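Local atomic coordinates of regulatory protein (Pseudomonas aeruginosa, PDB entry 5J2Y), a protein that binds promoter DNA, probably through its helix-turn-helix domain, and acts as a repressor in quorum-sensing and virulence gene regulation. Residues Q10-R15 with L57-I62. Numbering follows the deposited sequence.
Sequences QNMAFR and LLHFYI
Leu58 and Met12, the latter present as selenomethionine, begin a helix-helix contact without hydrogen bonds between the two segments, made largely by apolar atoms, in this all-helical, helix-turn-helix type domain, a small worked example of how one long side chain can span most of the gap between two helical segments whose axes come no closer than 10.3 Å. The segments 10-15 and 57-62, from helices 9-22 and 52-62, cross at 47°. Leu58 offers CB to CG of Met12 at 3.8 Å, the two side chains sliding past each other in opposite directions; Leu58 also packs on Ala16 of helix 9-22 and on Trp31 of helix 27-32. One residue on, CB of His59 receives the selenomethionine methyl, CE, at 3.5 Å, while the imidazole has that methyl at its edge. The Met12 chain leaves with CG anti to the backbone N (chi1 174°), then bends at chi2, which sets SE, and at chi3 (80°), which turns CE onto His59. A turn later Ile62 has two roles. Its CD1 lies against SE of Met12 at 3.8 Å, whereas its other branch turns to Arg15, exposed at the margin of the contact. There CG2 of Ile62 sits over one guanidinium face, offset toward the rim, 3.6 Å from NH2 of Arg15.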
ATOM      1  N   GLN A  10       5.792  10.958  -3.942  1.00 53.68           N
ATOM      2  CA  GLN A  10       7.141  10.498  -3.599  1.00 50.32           C
ATOM      3  C   GLN A  10       7.233  10.015  -2.163  1.00 44.06           C
ATOM      4  O   GLN A  10       8.102   9.217  -1.853  1.00 54.10           O
ATOM      5  CB  GLN A  10       8.177  11.607  -3.849  1.00 55.08           C
ATOM      6  CG  GLN A  10       8.137  12.200  -5.257  1.00 58.82           C
ATOM      7  N   ASN A  11       6.335  10.482  -1.297  1.00 38.95           N
ATOM      8  CA  ASN A  11       6.333  10.128   0.141  1.00 39.35           C
ATOM      9  C   ASN A  11       5.332   9.073   0.568  1.00 35.29           C
ATOM     10  O   ASN A  11       5.370   8.537   1.677  1.00 38.25           O
ATOM     11  CB  ASN A  11       6.002  11.374   0.938  1.00 41.31           C
ATOM     12  CG  ASN A  11       7.097  12.413   0.854  1.00 49.45           C
ATOM     13  OD1 ASN A  11       8.287  12.090   0.944  1.00 46.94           O
ATOM     14  ND2 ASN A  11       6.706  13.674   0.710  1.00 51.88           N
HETATM   15  N   MSE A  12       4.410   8.800  -0.318  1.00 32.91           N
HETATM   16  CA  MSE A  12       3.279   7.969   0.040  1.00 34.25           C
HETATM   17  C   MSE A  12       3.737   6.572   0.436  1.00 33.10           C
HETATM   18  O   MSE A  12       3.222   6.005   1.410  1.00 30.00           O
HETATM   19  CB  MSE A  12       2.322   7.977  -1.142  1.00 31.40           C
HETATM   20  CG  MSE A  12       1.204   7.010  -0.871  1.00 35.98           C
HETATM   21 SE   MSE A  12      -0.036   7.784   0.458  1.00 51.74          SE
HETATM   22  CE  MSE A  12      -0.979   8.929  -0.799  1.00 41.56           C
ATOM     23  N   ALA A  13       4.700   6.025  -0.296  1.00 27.57           N
ATOM     24  CA  ALA A  13       5.162   4.685  -0.022  1.00 32.61           C
ATOM     25  C   ALA A  13       5.756   4.585   1.374  1.00 35.60           C
ATOM     26  O   ALA A  13       5.482   3.625   2.101  1.00 33.61           O
ATOM     27  CB  ALA A  13       6.176   4.257  -1.056  1.00 38.07           C
ATOM     28  N   PHE A  14       6.504   5.612   1.776  1.00 32.34           N
ATOM     29  CA  PHE A  14       7.030   5.644   3.141  1.00 33.21           C
ATOM     30  C   PHE A  14       5.921   5.726   4.185  1.00 36.26           C
ATOM     31  O   PHE A  14       6.011   5.108   5.257  1.00 38.16           O
ATOM     32  CB  PHE A  14       8.032   6.765   3.293  1.00 31.71           C
ATOM     33  CG  PHE A  14       9.164   6.664   2.330  1.00 30.70           C
ATOM     34  CD1 PHE A  14      10.235   5.823   2.593  1.00 31.70           C
ATOM     35  CD2 PHE A  14       9.132   7.345   1.145  1.00 32.66           C
ATOM     36  CE1 PHE A  14      11.298   5.750   1.715  1.00 31.63           C
ATOM     37  CE2 PHE A  14      10.172   7.262   0.229  1.00 33.98           C
ATOM     38  CZ  PHE A  14      11.261   6.456   0.516  1.00 33.69           C
ATOM     39  N   ARG A  15       4.868   6.477   3.872  1.00 33.28           N
ATOM     40  CA  ARG A  15       3.732   6.591   4.774  1.00 37.64           C
ATOM     41  C   ARG A  15       3.200   5.173   4.886  1.00 36.25           C
ATOM     42  O   ARG A  15       3.132   4.600   5.973  1.00 37.44           O
ATOM     43  CB  ARG A  15       2.668   7.519   4.196  1.00 42.90           C
ATOM     44  CG  ARG A  15       2.700   8.931   4.761  1.00 50.95           C
ATOM     45  CD  ARG A  15       1.297   9.492   4.924  1.00 60.52           C
ATOM     46  NE  ARG A  15       0.743   9.203   6.244  1.00 68.37           N
ATOM     47  CZ  ARG A  15      -0.505   9.480   6.607  1.00 70.14           C
ATOM     48  NH1 ARG A  15      -0.925   9.181   7.829  1.00 70.98           N
ATOM     49  NH2 ARG A  15      -1.335  10.057   5.749  1.00 64.07           N
ATOM     50  N   LEU A  57      -4.646   4.491  -4.843  1.00 20.49           N
ATOM     51  CA  LEU A  57      -5.184   3.469  -3.966  1.00 21.49           C
ATOM     52  C   LEU A  57      -4.652   3.595  -2.562  1.00 22.31           C
ATOM     53  O   LEU A  57      -5.394   3.375  -1.605  1.00 26.61           O
ATOM     54  CB  LEU A  57      -4.836   2.069  -4.436  1.00 25.44           C
ATOM     55  CG  LEU A  57      -5.760   1.388  -5.393  1.00 28.86           C
ATOM     56  CD1 LEU A  57      -5.031   0.188  -5.939  1.00 32.52           C
ATOM     57  CD2 LEU A  57      -7.043   0.966  -4.712  1.00 27.97           C
ATOM     58  N   LEU A  58      -3.349   3.842  -2.428  1.00 20.81           N
ATOM     59  CA  LEU A  58      -2.771   3.968  -1.095  1.00 23.38           C
ATOM     60  C   LEU A  58      -3.391   5.146  -0.366  1.00 23.54           C
ATOM     61  O   LEU A  58      -3.751   5.025   0.808  1.00 27.66           O
ATOM     62  CB  LEU A  58      -1.256   4.135  -1.124  1.00 22.45           C
ATOM     63  CG  LEU A  58      -0.540   2.848  -1.510  1.00 22.17           C
ATOM     64  CD1 LEU A  58       0.853   3.182  -1.938  1.00 22.27           C
ATOM     65  CD2 LEU A  58      -0.544   1.864  -0.343  1.00 22.66           C
ATOM     66  N   HIS A  59      -3.575   6.240  -1.086  1.00 24.95           N
ATOM     67  CA  HIS A  59      -4.242   7.434  -0.540  1.00 27.73           C
ATOM     68  C   HIS A  59      -5.615   7.127   0.078  1.00 27.80           C
ATOM     69  O   HIS A  59      -5.866   7.376   1.254  1.00 27.21           O
ATOM     70  CB  HIS A  59      -4.407   8.502  -1.598  1.00 27.00           C
ATOM     71  CG  HIS A  59      -5.173   9.675  -1.107  1.00 33.00           C
ATOM     72  ND1 HIS A  59      -4.676  10.561  -0.175  1.00 35.90           N
ATOM     73  CD2 HIS A  59      -6.436  10.074  -1.368  1.00 35.78           C
ATOM     74  CE1 HIS A  59      -5.584  11.483   0.077  1.00 34.05           C
ATOM     75  NE2 HIS A  59      -6.665  11.203  -0.628  1.00 35.62           N
ATOM     76  N   PHE A  60      -6.473   6.517  -0.707  1.00 26.89           N
ATOM     77  CA  PHE A  60      -7.822   6.232  -0.233  1.00 27.46           C
ATOM     78  C   PHE A  60      -7.849   5.215   0.895  1.00 28.78           C
ATOM     79  O   PHE A  60      -8.733   5.249   1.759  1.00 30.06           O
ATOM     80  CB  PHE A  60      -8.697   5.765  -1.401  1.00 25.74           C
ATOM     81  CG  PHE A  60      -8.967   6.850  -2.397  1.00 28.98           C
ATOM     82  CD1 PHE A  60      -9.614   8.039  -1.997  1.00 29.77           C
ATOM     83  CD2 PHE A  60      -8.605   6.707  -3.737  1.00 29.69           C
ATOM     84  CE1 PHE A  60      -9.867   9.047  -2.917  1.00 29.12           C
ATOM     85  CE2 PHE A  60      -8.878   7.715  -4.659  1.00 29.50           C
ATOM     86  CZ  PHE A  60      -9.496   8.877  -4.255  1.00 28.73           C
ATOM     87  N   TYR A  61      -6.899   4.292   0.860  1.00 26.22           N
ATOM     88  CA  TYR A  61      -6.775   3.295   1.913  1.00 26.78           C
ATOM     89  C   TYR A  61      -6.342   3.879   3.259  1.00 25.75           C
ATOM     90  O   TYR A  61      -6.932   3.603   4.291  1.00 28.66           O
ATOM     91  CB  TYR A  61      -5.753   2.237   1.500  1.00 23.76           C
ATOM     92  CG  TYR A  61      -5.596   1.118   2.499  1.00 22.78           C
ATOM     93  CD1 TYR A  61      -6.570   0.160   2.673  1.00 23.51           C
ATOM     94  CD2 TYR A  61      -4.440   1.021   3.280  1.00 24.68           C
ATOM     95  CE1 TYR A  61      -6.404  -0.897   3.580  1.00 23.17           C
ATOM     96  CE2 TYR A  61      -4.275  -0.006   4.187  1.00 24.09           C
ATOM     97  CZ  TYR A  61      -5.248  -0.971   4.328  1.00 24.50           C
ATOM     98  OH  TYR A  61      -5.056  -1.973   5.269  1.00 25.32           O
ATOM     99  N   ILE A  62      -5.279   4.647   3.227  1.00 29.96           N
ATOM    100  CA  ILE A  62      -4.701   5.243   4.426  1.00 32.87           C
ATOM    101  C   ILE A  62      -5.681   6.214   5.126  1.00 33.27           C
ATOM    102  O   ILE A  62      -5.856   6.158   6.346  1.00 34.72           O
ATOM    103  CB  ILE A  62      -3.365   5.915   4.059  1.00 35.72           C
ATOM    104  CG1 ILE A  62      -2.302   4.843   3.931  1.00 39.48           C
ATOM    105  CG2 ILE A  62      -2.920   6.903   5.117  1.00 37.36           C
ATOM    106  CD1 ILE A  62      -1.156   5.251   3.048  1.00 41.89           C
TER